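ATP12 ATPase (Paracoccus denitrificans, PDB 2R31) probably acts as an assembly chaperone of F1-ATPase, as a bacterial member of the ATP12 family. Local coordinates at residues Trp25-Asp30 with Ala52-Trp57; Ile124-Thr129 with Val185-Ile190; Ala156-Leu161 with Thr167-Leu172. All blocks are in the same frame, centred on the assembly; numbering follows the deposited sequence.

Contact 1: Trp25-Asp30 with Ala52-Trp57; sequences WAVLLD and AIAEEW
One face of the small antiparallel sheet near the N terminus packs on helix 47-58, and Val27 and Leu29, alternate residues of the middle strand, supply the strand's side of the contact. The strand 25-29 and helix 52-57 run nearly parallel, their short axes crossing at -17° with a closest approach of 8.7 Å. Val27 sets its two methyls on neighbouring residues of the helix. Val27 CG1, anti to the backbone N (chi1 174°), lies against the helix backbone 4.0 Å from Ala54 CA, and Val27 CG2 is 3.9 Å from Ile53 CG2, the Val27 and Ile53 side chains crossing at about a right angle. One helical turn on, Leu29 forks around the base of Trp57: Leu29 CD1 meets the six-membered ring obliquely, 3.7 Å from Trp57 CE3, and Leu29 CD2 rests 3.8 Å from Trp57 CB. The indole ring also meets that of Trp13. No hydrogen bond joins the two segments. Carbon-to-carbon packing alone therefore holds the strand to the helix here; the contact is apolar and lacks directional bonds, and the indole N-H of Trp57 is satisfied by Thr72 OG1 of helix 70-82.

Contact 2: Ile124-Thr129 with Val185-Ile190; sequences IDWAAT and VIRGRI
The backbones of Ile124-Thr129 and Val185-Ile190 stay well apart, the nearest CA atoms, those of Trp126 and Arg189, being 8.0 Å from each other. The first segment is a length of helix 110-130; the second carries the end of helix 179-186, which closes in a Schellman motif. Gly188, with its positive phi of 83°, is the residue that leaves the helix, and the chain is tied to the helix end by a pair of backbone bonds, one of them Gly188 N to Val185 O at 3.1 Å. Arg187 and Arg189, on either side of Gly188 in sequence, both direct their CB toward the first segment.

Trp126 bridges the gap. Its chi1 of 168° sends the indole out from its helix to the turn. Arg189 lies over one face with the aliphatic part of its chain, the two side chains sliding past each other in opposite directions. Arg189 CG sits 3.6 Å from the centroid of the five-membered ring of Trp126, almost on the ring normal, a CH-pi contact; CB covers the CE2-NE1 side and CD the CD1 side. The guanidinium does not stack: its plane is turned 78° from the indole. Arg187 comes instead at the edge of the six-membered ring, Arg187 CB 3.8 Å from Trp126 CZ2, before its chain leads away to a salt bridge with Glu157. Trp126 NE1 bonds to Glu130 OE1, at the end of the same helix. Arg189 CD stands 3.6 Å from Trp126 CD1, and that ring carbon sits at the edge of the guanidinium, near its plane.

Contact 3: Ala156-Leu161 with Thr167-Leu172; sequences AEVASL and TALHDL
Leu169 points a single methyl, CD2, across at two side chains, Val158 on the preceding helix and Leu161 just beyond its end, and both cross it at about a right angle. The closer is Leu161, whose CD1 lies 3.7 Å from Leu169 CD2; on the same methyl of Leu169, Val158 CG2 makes a looser touch at 4.2 Å. A chi1 of 179° swings Leu169 CG away from its own N, toward the other segment. The consecutive helices 148-159 and 163-174 are joined by a tight turn, and this is an apolar contact between them. Ser160 OG donates to Glu157 O at 2.7 Å in the last turn of the first helix, the donor tilted 25° from the carbonyl plane. On the second helix, His170 ND1 gives its proton to Asp171 OD1 at 2.9 Å, approaching the anti side of the carboxylate. Helices 179-186 and 214-236 bring Ile186 and Trp234 up to Leu161, and Val158 also touches helix 86-95. Between the segments the chemistry is purely apolar: buried methyl groups meet with no directional bond, so the fit depends on shape. The Ser160-Glu157 and His170-Asp171 bonds stay within their own segments, while the Glu157 carboxylate goes on to Arg187 of contact 2.

In the fold
From the N terminus, contact 1 comes first: it closes a loop of 21 residues that includes strand 32-33 and the start of helix 47-58, and is finished before the others begin. Contact 2 then ties helix 110-130 to the end of helix 179-186, spanning 55 residues, and contact 3, which joins the successive helices 148-159 and 163-174, falls within that span. Contacts 2 and 3 touch directly: Arg187 NH1 forms a salt bridge with Glu157 OE2, and Val185 packs on Leu172. Contact 1 stands apart, its nearest atoms about 17 Å from contact 2 and about 10 Å from contact 3. Contact 1 thus joins the sheet to helix 47-58; contacts 2 and 3 join helices 110-130, 148-159, 163-174 and 179-186.

Contact 1: Trp25-Asp30 with Ala52-Trp57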
ATOM      1  N   TRP A  25       2.062  20.741   6.346  1.00  8.82           N
ATOM      2  CA  TRP A  25       3.494  20.952   6.469  1.00  8.12           C
ATOM      3  C   TRP A  25       4.141  21.030   5.087  1.00  8.07           C
ATOM      4  O   TRP A  25       3.837  20.231   4.196  1.00  8.46           O
ATOM      5  CB  TRP A  25       4.176  19.833   7.263  1.00  9.51           C
ATOM      6  CG  TRP A  25       3.836  19.838   8.716  1.00 12.43           C
ATOM      7  CD1 TRP A  25       2.750  19.255   9.333  1.00 15.53           C
ATOM      8  CD2 TRP A  25       4.582  20.482   9.746  1.00 14.74           C
ATOM      9  NE1 TRP A  25       2.801  19.486  10.675  1.00 19.33           N
ATOM     10  CE2 TRP A  25       3.905  20.251  10.948  1.00 17.76           C
ATOM     11  CE3 TRP A  25       5.731  21.251   9.756  1.00 16.94           C
ATOM     12  CZ2 TRP A  25       4.362  20.743  12.186  1.00 20.88           C
ATOM     13  CZ3 TRP A  25       6.196  21.732  10.961  1.00 19.10           C
ATOM     14  CH2 TRP A  25       5.509  21.483  12.166  1.00 21.71           C
ATOM     15  N   ALA A  26       5.056  21.971   4.958  1.00  9.15           N
ATOM     16  CA  ALA A  26       5.915  22.121   3.787  1.00  8.58           C
ATOM     17  C   ALA A  26       7.322  21.641   4.144  1.00  7.76           C
ATOM     18  O   ALA A  26       7.776  21.714   5.291  1.00  8.87           O
ATOM     19  CB  ALA A  26       5.976  23.568   3.356  1.00  9.59           C
ATOM     20  N   VAL A  27       8.016  21.163   3.099  1.00  7.94           N
ATOM     21  CA  VAL A  27       9.436  20.821   3.184  1.00  7.46           C
ATOM     22  C   VAL A  27      10.200  21.871   2.409  1.00  8.18           C
ATOM     23  O   VAL A  27       9.861  22.111   1.241  1.00  9.67           O
ATOM     24  CB  VAL A  27       9.693  19.414   2.612  1.00  8.13           C
ATOM     25  CG1 VAL A  27      11.205  19.091   2.565  1.00  8.96           C
ATOM     26  CG2 VAL A  27       8.964  18.370   3.462  1.00  9.18           C
ATOM     27  N   LEU A  28      11.163  22.512   3.050  1.00  8.95           N
ATOM     28  CA  LEU A  28      11.878  23.655   2.509  1.00  9.70           C
ATOM     29  C   LEU A  28      13.272  23.272   2.070  1.00  9.43           C
ATOM     30  O   LEU A  28      14.058  22.734   2.838  1.00 11.49           O
ATOM     31  CB  LEU A  28      12.003  24.743   3.600  1.00 10.98           C
ATOM     32  CG  LEU A  28      10.729  25.176   4.331  1.00 12.66           C
ATOM     33  CD1 LEU A  28      11.044  26.206   5.421  1.00 17.17           C
ATOM     34  CD2 LEU A  28       9.793  25.691   3.284  1.00 16.08           C
ATOM     35  N   LEU A  29      13.587  23.607   0.838  1.00  8.36           N
ATOM     36  CA  LEU A  29      14.940  23.466   0.254  1.00  8.49           C
ATOM     37  C   LEU A  29      15.489  24.871   0.170  1.00  8.42           C
ATOM     38  O   LEU A  29      14.948  25.668  -0.622  1.00  8.80           O
ATOM     39  CB  LEU A  29      14.904  22.787  -1.107  1.00  9.78           C
ATOM     40  CG  LEU A  29      14.206  21.438  -1.192  1.00 12.17           C
ATOM     41  CD1 LEU A  29      14.314  20.848  -2.621  1.00 17.64           C
ATOM     42  CD2 LEU A  29      14.781  20.484  -0.191  1.00 13.58           C
ATOM     43  N   ASP A  30      16.512  25.198   0.967  0.61  8.52           N
ATOM     44  CA  ASP A  30      16.995  26.567   1.054  0.61  7.88           C
ATOM     45  C   ASP A  30      15.819  27.549   1.134  0.61  8.27           C
ATOM     46  O   ASP A  30      15.761  28.503   0.371  0.61  9.92           O
ATOM     47  CB  ASP A  30      17.943  26.945  -0.087  0.61  8.47           C
ATOM     48  CG  ASP A  30      19.321  26.407   0.156  0.61  7.97           C
ATOM     49  OD1 ASP A  30      19.687  26.019   1.295  0.61 10.71           O
ATOM     50  OD2 ASP A  30      20.079  26.373  -0.834  0.61  9.44           O
ATOM     51  N   ALA A  52      10.413  13.114   7.863  1.00  6.77           N
ATOM     52  CA  ALA A  52      10.949  11.970   7.139  1.00  7.12           C
ATOM     53  C   ALA A  52      11.210  12.303   5.677  1.00  6.83           C
ATOM     54  O   ALA A  52      12.208  11.829   5.084  1.00  7.43           O
ATOM     55  CB  ALA A  52      10.019  10.783   7.311  1.00  7.82           C
ATOM     56  N   ILE A  53      10.365  13.106   5.045  1.00  6.57           N
ATOM     57  CA  ILE A  53      10.600  13.580   3.688  1.00  6.66           C
ATOM     58  C   ILE A  53      11.790  14.538   3.695  1.00  6.72           C
ATOM     59  O   ILE A  53      12.664  14.456   2.800  1.00  7.67           O
ATOM     60  CB  ILE A  53       9.332  14.154   3.047  1.00  6.41           C
ATOM     61  CG1 ILE A  53       8.394  13.002   2.726  1.00  6.74           C
ATOM     62  CG2 ILE A  53       9.662  14.961   1.785  1.00  7.10           C
ATOM     63  CD1 ILE A  53       7.044  13.395   2.175  1.00  7.58           C
ATOM     64  N   ALA A  54      11.897  15.440   4.661  1.00  7.23           N
ATOM     65  CA  ALA A  54      13.060  16.296   4.765  1.00  7.72           C
ATOM     66  C   ALA A  54      14.335  15.459   4.832  1.00  7.53           C
ATOM     67  O   ALA A  54      15.327  15.815   4.196  1.00  8.30           O
ATOM     68  CB  ALA A  54      12.926  17.224   5.946  1.00  8.12           C
ATOM     69  N   GLU A  55      14.327  14.351   5.586  1.00  7.96           N
ATOM     70  CA  GLU A  55      15.497  13.479   5.629  0.55  8.72           C
ATOM     71  C   GLU A  55      15.863  12.950   4.255  1.00  8.27           C
ATOM     72  O   GLU A  55      17.053  12.796   3.912  1.00  9.11           O
ATOM     73  CB  GLU A  55      15.303  12.333   6.626  0.55  9.50           C
ATOM     74  CG  GLU A  55      15.255  12.676   8.094  0.55 11.59           C
ATOM     75  CD  GLU A  55      14.784  11.581   9.016  0.55 19.59           C
ATOM     76  OE1 GLU A  55      14.161  10.587   8.554  0.55 26.22           O
ATOM     77  OE2 GLU A  55      14.986  11.669  10.257  0.55 27.68           O
ATOM     78  N   GLU A  56      14.881  12.603   3.416  1.00  7.52           N
ATOM     79  CA  GLU A  56      15.158  12.146   2.052  1.00  7.60           C
ATOM     80  C   GLU A  56      15.893  13.224   1.257  1.00  7.48           C
ATOM     81  O   GLU A  56      16.859  12.947   0.544  1.00  9.11           O
ATOM     82  CB  GLU A  56      13.893  11.733   1.316  1.00  7.27           C
ATOM     83  CG  GLU A  56      13.193  10.534   1.913  1.00  7.64           C
ATOM     84  CD  GLU A  56      11.980  10.065   1.141  1.00  7.72           C
ATOM     85  OE1 GLU A  56      11.406  10.819   0.331  1.00  8.28           O
ATOM     86  OE2 GLU A  56      11.575   8.886   1.389  1.00  8.59           O
ATOM     87  N   TRP A  57      15.441  14.455   1.340  1.00  7.11           N
ATOM     88  CA  TRP A  57      16.053  15.551   0.573  1.00  7.52           C
ATOM     89  C   TRP A  57      17.413  15.975   1.162  1.00  8.20           C
ATOM     90  O   TRP A  57      18.294  16.343   0.412  1.00  9.76           O
ATOM     91  CB  TRP A  57      15.052  16.748   0.489  1.00  7.72           C
ATOM     92  CG  TRP A  57      13.952  16.351  -0.481  1.00  7.37           C
ATOM     93  CD1 TRP A  57      12.818  15.640  -0.205  1.00  8.04           C
ATOM     94  CD2 TRP A  57      13.927  16.555  -1.879  1.00  7.44           C
ATOM     95  NE1 TRP A  57      12.080  15.420  -1.313  1.00  8.26           N
ATOM     96  CE2 TRP A  57      12.754  15.963  -2.391  1.00  7.86           C
ATOM     97  CE3 TRP A  57      14.792  17.179  -2.805  1.00  8.72           C
ATOM     98  CZ2 TRP A  57      12.421  15.968  -3.724  1.00  9.28           C
ATOM     99  CZ3 TRP A  57      14.465  17.184  -4.112  1.00 10.10           C
ATOM    100  CH2 TRP A  57      13.289  16.602  -4.601  1.00 10.72           C
TER

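Contact 2: Ile124-Thr129 with Val185-Ile190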
ATOM      1  N   ILE A 124     -10.097 -13.886   7.346  1.00  7.85           N
ATOM      2  CA  ILE A 124     -11.530 -13.836   7.092  1.00  8.68           C
ATOM      3  C   ILE A 124     -12.271 -13.617   8.420  1.00  8.23           C
ATOM      4  O   ILE A 124     -13.212 -12.799   8.487  1.00  9.17           O
ATOM      5  CB  ILE A 124     -12.009 -15.093   6.337  1.00  9.49           C
ATOM      6  CG1 ILE A 124     -11.377 -15.245   4.926  1.00 12.84           C
ATOM      7  CG2 ILE A 124     -13.540 -15.228   6.261  1.00 12.07           C
ATOM      8  CD1 ILE A 124     -11.783 -14.168   3.943  1.00 17.13           C
ATOM      9  N   ASP A 125     -11.909 -14.351   9.444  1.00  9.02           N
ATOM     10  CA  ASP A 125     -12.596 -14.264  10.729  0.64  9.17           C
ATOM     11  C   ASP A 125     -12.378 -12.895  11.355  1.00  8.37           C
ATOM     12  O   ASP A 125     -13.294 -12.311  11.937  1.00  9.30           O
ATOM     13  CB  ASP A 125     -12.149 -15.353  11.701  0.64 10.81           C
ATOM     14  CG  ASP A 125     -12.470 -16.782  11.314  0.64 13.46           C
ATOM     15  OD1 ASP A 125     -13.303 -16.980  10.397  0.64 16.01           O
ATOM     16  OD2 ASP A 125     -11.900 -17.703  11.936  0.64 18.83           O
ATOM     17  N   TRP A 126     -11.175 -12.354  11.241  1.00  8.37           N
ATOM     18  CA  TRP A 126     -10.875 -11.003  11.731  1.00  8.29           C
ATOM     19  C   TRP A 126     -11.797  -9.992  11.062  1.00  7.92           C
ATOM     20  O   TRP A 126     -12.414  -9.140  11.708  1.00  8.80           O
ATOM     21  CB  TRP A 126      -9.398 -10.641  11.496  1.00  8.77           C
ATOM     22  CG  TRP A 126      -9.170  -9.194  11.724  1.00  8.62           C
ATOM     23  CD1 TRP A 126      -9.041  -8.584  12.953  1.00  9.30           C
ATOM     24  CD2 TRP A 126      -9.058  -8.181  10.734  1.00  8.42           C
ATOM     25  NE1 TRP A 126      -8.882  -7.240  12.769  1.00  9.93           N
ATOM     26  CE2 TRP A 126      -8.874  -6.953  11.429  1.00  8.79           C
ATOM     27  CE3 TRP A 126      -9.083  -8.158   9.320  1.00  8.70           C
ATOM     28  CZ2 TRP A 126      -8.728  -5.731  10.791  1.00  9.61           C
ATOM     29  CZ3 TRP A 126      -8.949  -6.946   8.684  1.00  9.32           C
ATOM     30  CH2 TRP A 126      -8.774  -5.760   9.409  1.00 10.00           C
ATOM     31  N   ALA A 127     -11.903 -10.008   9.745  1.00  7.79           N
ATOM     32  CA  ALA A 127     -12.741  -9.062   9.039  1.00  8.20           C
ATOM     33  C   ALA A 127     -14.198  -9.254   9.418  1.00  7.75           C
ATOM     34  O   ALA A 127     -14.946  -8.279   9.560  1.00  8.72           O
ATOM     35  CB  ALA A 127     -12.514  -9.126   7.534  1.00 10.08           C
ATOM     36  N   ALA A 128     -14.635 -10.486   9.624  1.00  8.07           N
ATOM     37  CA  ALA A 128     -15.995 -10.780  10.059  1.00  8.66           C
ATOM     38  C   ALA A 128     -16.285 -10.154  11.404  1.00  8.61           C
ATOM     39  O   ALA A 128     -17.388  -9.604  11.603  1.00 12.17           O
ATOM     40  CB  ALA A 128     -16.230 -12.272  10.107  1.00  9.24           C
ATOM     41  N   THR A 129     -15.379 -10.140  12.359  0.54  9.34           N
ATOM     42  CA  THR A 129     -15.663  -9.665  13.695  0.54 10.59           C
ATOM     43  C   THR A 129     -15.281  -8.227  13.910  0.54 10.71           C
ATOM     44  O   THR A 129     -16.033  -7.449  14.496  0.54 12.49           O
ATOM     45  CB  THR A 129     -14.954 -10.511  14.791  0.54 13.30           C
ATOM     46  OG1 THR A 129     -13.538 -10.530  14.551  0.54 17.42           O
ATOM     47  CG2 THR A 129     -15.490 -11.920  14.795  0.54 17.16           C
ATOM     48  N   VAL A 185      -3.375  -4.750   7.493  1.00  5.88           N
ATOM     49  CA  VAL A 185      -2.134  -4.028   7.758  1.00  6.02           C
ATOM     50  C   VAL A 185      -2.472  -2.667   8.370  1.00  6.01           C
ATOM     51  O   VAL A 185      -1.951  -2.284   9.424  1.00  7.93           O
ATOM     52  CB  VAL A 185      -1.260  -3.904   6.509  1.00  5.92           C
ATOM     53  CG1 VAL A 185      -0.073  -2.971   6.800  1.00  6.68           C
ATOM     54  CG2 VAL A 185      -0.795  -5.265   6.045  1.00  6.43           C
ATOM     55  N   ILE A 186      -3.318  -1.863   7.714  1.00  5.80           N
ATOM     56  CA  ILE A 186      -3.531  -0.505   8.216  1.00  6.27           C
ATOM     57  C   ILE A 186      -4.269  -0.504   9.554  1.00  6.77           C
ATOM     58  O   ILE A 186      -4.115   0.446  10.333  1.00  7.77           O
ATOM     59  CB  ILE A 186      -4.213   0.408   7.172  1.00  6.25           C
ATOM     60  CG1 ILE A 186      -5.618   0.029   6.822  1.00  6.62           C
ATOM     61  CG2 ILE A 186      -3.320   0.549   5.930  1.00  6.62           C
ATOM     62  CD1 ILE A 186      -6.454   1.164   6.234  1.00  7.48           C
ATOM     63  N   ARG A 187      -5.057  -1.550   9.839  1.00  6.65           N
ATOM     64  CA  ARG A 187      -5.800  -1.664  11.118  1.00  7.94           C
ATOM     65  C   ARG A 187      -4.994  -2.404  12.177  1.00  9.16           C
ATOM     66  O   ARG A 187      -5.528  -2.583  13.295  1.00 12.15           O
ATOM     67  CB  ARG A 187      -7.181  -2.251  10.899  1.00  8.91           C
ATOM     68  CG  ARG A 187      -8.080  -1.433   9.988  1.00  8.43           C
ATOM     69  CD  ARG A 187      -8.108   0.044  10.249  1.00  8.89           C
ATOM     70  NE  ARG A 187      -9.151   0.754   9.539  1.00  9.45           N
ATOM     71  CZ  ARG A 187      -9.195   2.073   9.431  1.00  9.32           C
ATOM     72  NH1 ARG A 187     -10.260   2.632   8.836  1.00 10.57           N
ATOM     73  NH2 ARG A 187      -8.214   2.842   9.891  1.00  9.34           N
ATOM     74  N   GLY A 188      -3.778  -2.816  11.907  1.00  9.07           N
ATOM     75  CA  GLY A 188      -2.907  -3.361  12.927  1.00 10.44           C
ATOM     76  C   GLY A 188      -3.083  -4.809  13.278  1.00  9.65           C
ATOM     77  O   GLY A 188      -2.473  -5.242  14.250  1.00 14.61           O
ATOM     78  N   ARG A 189      -3.800  -5.552  12.471  1.00  8.36           N
ATOM     79  CA  ARG A 189      -3.984  -6.988  12.697  1.00  8.33           C
ATOM     80  C   ARG A 189      -2.765  -7.804  12.260  1.00  7.65           C
ATOM     81  O   ARG A 189      -2.465  -8.833  12.899  1.00  8.78           O
ATOM     82  CB  ARG A 189      -5.265  -7.447  12.033  1.00  8.37           C
ATOM     83  CG  ARG A 189      -5.520  -8.959  12.049  1.00  9.14           C
ATOM     84  CD  ARG A 189      -5.597  -9.561  13.419  1.00 10.48           C
ATOM     85  NE  ARG A 189      -5.850 -10.985  13.385  1.00 11.56           N
ATOM     86  CZ  ARG A 189      -4.944 -11.918  13.083  1.00 11.59           C
ATOM     87  NH1 ARG A 189      -3.712 -11.535  12.834  1.00 11.61           N
ATOM     88  NH2 ARG A 189      -5.301 -13.215  13.048  1.00 14.43           N
ATOM     89  N   ILE A 190      -2.112  -7.401  11.186  1.00  7.33           N
ATOM     90  CA  ILE A 190      -0.874  -8.009  10.701  1.00  7.15           C
ATOM     91  C   ILE A 190       0.043  -6.892  10.227  1.00  6.98           C
ATOM     92  O   ILE A 190      -0.435  -5.775   9.992  1.00  8.15           O
ATOM     93  CB  ILE A 190      -1.090  -9.047   9.584  1.00  7.51           C
ATOM     94  CG1 ILE A 190      -1.699  -8.373   8.322  1.00  7.43           C
ATOM     95  CG2 ILE A 190      -1.873 -10.233  10.062  1.00  8.60           C
ATOM     96  CD1 ILE A 190      -2.029  -9.299   7.182  1.00  8.25           C
TER

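Contact 3: Ala156-Leu161 with Thr167-Leu172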
ATOM      1  N   ALA A 156     -17.514   1.314   2.769  1.00  7.23           N
ATOM      2  CA  ALA A 156     -17.567   2.378   3.766  1.00  8.01           C
ATOM      3  C   ALA A 156     -16.268   2.448   4.546  1.00  7.39           C
ATOM      4  O   ALA A 156     -15.807   3.557   4.883  1.00  8.41           O
ATOM      5  CB  ALA A 156     -18.763   2.165   4.699  1.00  9.72           C
ATOM      6  N   GLU A 157     -15.675   1.323   4.862  1.00  7.34           N
ATOM      7  CA  GLU A 157     -14.421   1.290   5.585  1.00  7.89           C
ATOM      8  C   GLU A 157     -13.352   2.028   4.809  1.00  6.77           C
ATOM      9  O   GLU A 157     -12.616   2.872   5.349  1.00  8.36           O
ATOM     10  CB  GLU A 157     -14.013  -0.164   5.872  1.00  8.90           C
ATOM     11  CG  GLU A 157     -12.776  -0.252   6.720  1.00  8.66           C
ATOM     12  CD  GLU A 157     -12.993   0.100   8.182  1.00 11.25           C
ATOM     13  OE1 GLU A 157     -14.124   0.145   8.654  1.00 18.08           O
ATOM     14  OE2 GLU A 157     -11.960   0.338   8.871  1.00 11.81           O
ATOM     15  N   VAL A 158     -13.217   1.746   3.522  1.00  6.84           N
ATOM     16  CA  VAL A 158     -12.203   2.407   2.686  1.00  6.41           C
ATOM     17  C   VAL A 158     -12.484   3.906   2.547  1.00  6.47           C
ATOM     18  O   VAL A 158     -11.585   4.740   2.616  1.00  7.02           O
ATOM     19  CB  VAL A 158     -12.084   1.704   1.328  1.00  6.29           C
ATOM     20  CG1 VAL A 158     -11.137   2.451   0.419  1.00  6.91           C
ATOM     21  CG2 VAL A 158     -11.621   0.265   1.504  1.00  7.12           C
ATOM     22  N   ALA A 159     -13.754   4.249   2.339  1.00  6.86           N
ATOM     23  CA  ALA A 159     -14.127   5.670   2.129  1.00  7.84           C
ATOM     24  C   ALA A 159     -13.971   6.474   3.370  1.00  8.19           C
ATOM     25  O   ALA A 159     -13.943   7.723   3.274  1.00 10.73           O
ATOM     26  CB  ALA A 159     -15.564   5.717   1.597  1.00  9.57           C
ATOM     27  N   SER A 160     -13.825   5.872   4.535  1.00  8.11           N
ATOM     28  CA  SER A 160     -13.628   6.580   5.781  1.00  9.91           C
ATOM     29  C   SER A 160     -12.190   7.075   5.960  1.00  9.64           C
ATOM     30  O   SER A 160     -11.934   7.805   6.944  1.00 12.95           O
ATOM     31  CB  SER A 160     -13.999   5.669   6.987  1.00 11.54           C
ATOM     32  OG  SER A 160     -13.007   4.690   7.287  1.00 11.65           O
ATOM     33  N   LEU A 161     -11.267   6.656   5.115  1.00  7.87           N
ATOM     34  CA  LEU A 161      -9.856   7.028   5.262  1.00  7.51           C
ATOM     35  C   LEU A 161      -9.635   8.463   4.823  1.00  7.78           C
ATOM     36  O   LEU A 161     -10.338   9.001   3.996  1.00  9.69           O
ATOM     37  CB  LEU A 161      -9.009   6.103   4.407  1.00  7.20           C
ATOM     38  CG  LEU A 161      -9.046   4.644   4.881  1.00  7.82           C
ATOM     39  CD1 LEU A 161      -8.278   3.770   3.892  1.00  9.05           C
ATOM     40  CD2 LEU A 161      -8.481   4.499   6.257  1.00 10.07           C
ATOM     41  N   THR A 167      -3.904   6.586   0.081  1.00  5.73           N
ATOM     42  CA  THR A 167      -2.709   6.415  -0.753  1.00  5.94           C
ATOM     43  C   THR A 167      -1.872   5.253  -0.229  1.00  5.51           C
ATOM     44  O   THR A 167      -1.432   4.413  -1.005  1.00  6.33           O
ATOM     45  CB  THR A 167      -1.902   7.709  -0.795  1.00  6.35           C
ATOM     46  OG1 THR A 167      -2.714   8.761  -1.344  1.00  7.13           O
ATOM     47  CG2 THR A 167      -0.674   7.547  -1.684  1.00  7.19           C
ATOM     48  N   ALA A 168      -1.646   5.215   1.077  1.00  5.45           N
ATOM     49  CA  ALA A 168      -0.881   4.132   1.692  1.00  5.78           C
ATOM     50  C   ALA A 168      -1.575   2.768   1.479  1.00  5.39           C
ATOM     51  O   ALA A 168      -0.941   1.763   1.181  1.00  6.33           O
ATOM     52  CB  ALA A 168      -0.700   4.367   3.172  1.00  6.41           C
ATOM     53  N   LEU A 169      -2.906   2.730   1.665  1.00  5.45           N
ATOM     54  CA  LEU A 169      -3.649   1.481   1.498  1.00  5.56           C
ATOM     55  C   LEU A 169      -3.470   0.910   0.107  1.00  5.12           C
ATOM     56  O   LEU A 169      -3.453  -0.314  -0.083  1.00  5.94           O
ATOM     57  CB  LEU A 169      -5.132   1.700   1.821  1.00  5.72           C
ATOM     58  CG  LEU A 169      -6.007   0.476   1.656  1.00  5.67           C
ATOM     59  CD1 LEU A 169      -5.632  -0.622   2.650  1.00  6.30           C
ATOM     60  CD2 LEU A 169      -7.485   0.815   1.783  1.00  7.13           C
ATOM     61  N   HIS A 170      -3.424   1.779  -0.902  1.00  5.81           N
ATOM     62  CA  HIS A 170      -3.514   1.356  -2.287  1.00  5.93           C
ATOM     63  C   HIS A 170      -2.674   0.127  -2.595  1.00  6.03           C
ATOM     64  O   HIS A 170      -3.238  -0.903  -3.029  1.00  6.64           O
ATOM     65  CB  HIS A 170      -3.165   2.556  -3.192  1.00  6.66           C
ATOM     66  CG  HIS A 170      -3.334   2.279  -4.642  1.00  7.29           C
ATOM     67  ND1 HIS A 170      -2.424   1.548  -5.361  1.00  8.43           N
ATOM     68  CD2 HIS A 170      -4.292   2.583  -5.511  1.00  9.87           C
ATOM     69  CE1 HIS A 170      -2.891   1.468  -6.643  1.00  9.90           C
ATOM     70  NE2 HIS A 170      -4.038   2.102  -6.781  1.00 10.84           N
ATOM     71  N   ASP A 171      -1.367   0.212  -2.464  1.00  5.97           N
ATOM     72  CA  ASP A 171      -0.510  -0.929  -2.875  1.00  6.21           C
ATOM     73  C   ASP A 171      -0.626  -2.115  -1.934  1.00  5.74           C
ATOM     74  O   ASP A 171      -0.378  -3.258  -2.317  1.00  6.46           O
ATOM     75  CB  ASP A 171       0.940  -0.498  -3.006  1.00  7.44           C
ATOM     76  CG  ASP A 171       1.225   0.400  -4.175  1.00  9.18           C
ATOM     77  OD1 ASP A 171       0.316   0.707  -4.975  1.00 11.04           O
ATOM     78  OD2 ASP A 171       2.421   0.772  -4.269  1.00 13.16           O
ATOM     79  N   LEU A 172      -0.991  -1.865  -0.665  1.00  5.46           N
ATOM     80  CA  LEU A 172      -1.255  -2.943   0.284  1.00  5.58           C
ATOM     81  C   LEU A 172      -2.446  -3.795  -0.131  1.00  5.57           C
ATOM     82  O   LEU A 172      -2.554  -4.943   0.306  1.00  6.98           O
ATOM     83  CB  LEU A 172      -1.431  -2.369   1.697  1.00  5.54           C
ATOM     84  CG  LEU A 172      -0.190  -1.741   2.284  1.00  5.93           C
ATOM     85  CD1 LEU A 172      -0.563  -0.939   3.547  1.00  7.21           C
ATOM     86  CD2 LEU A 172       0.913  -2.722   2.567  1.00  7.74           C
TER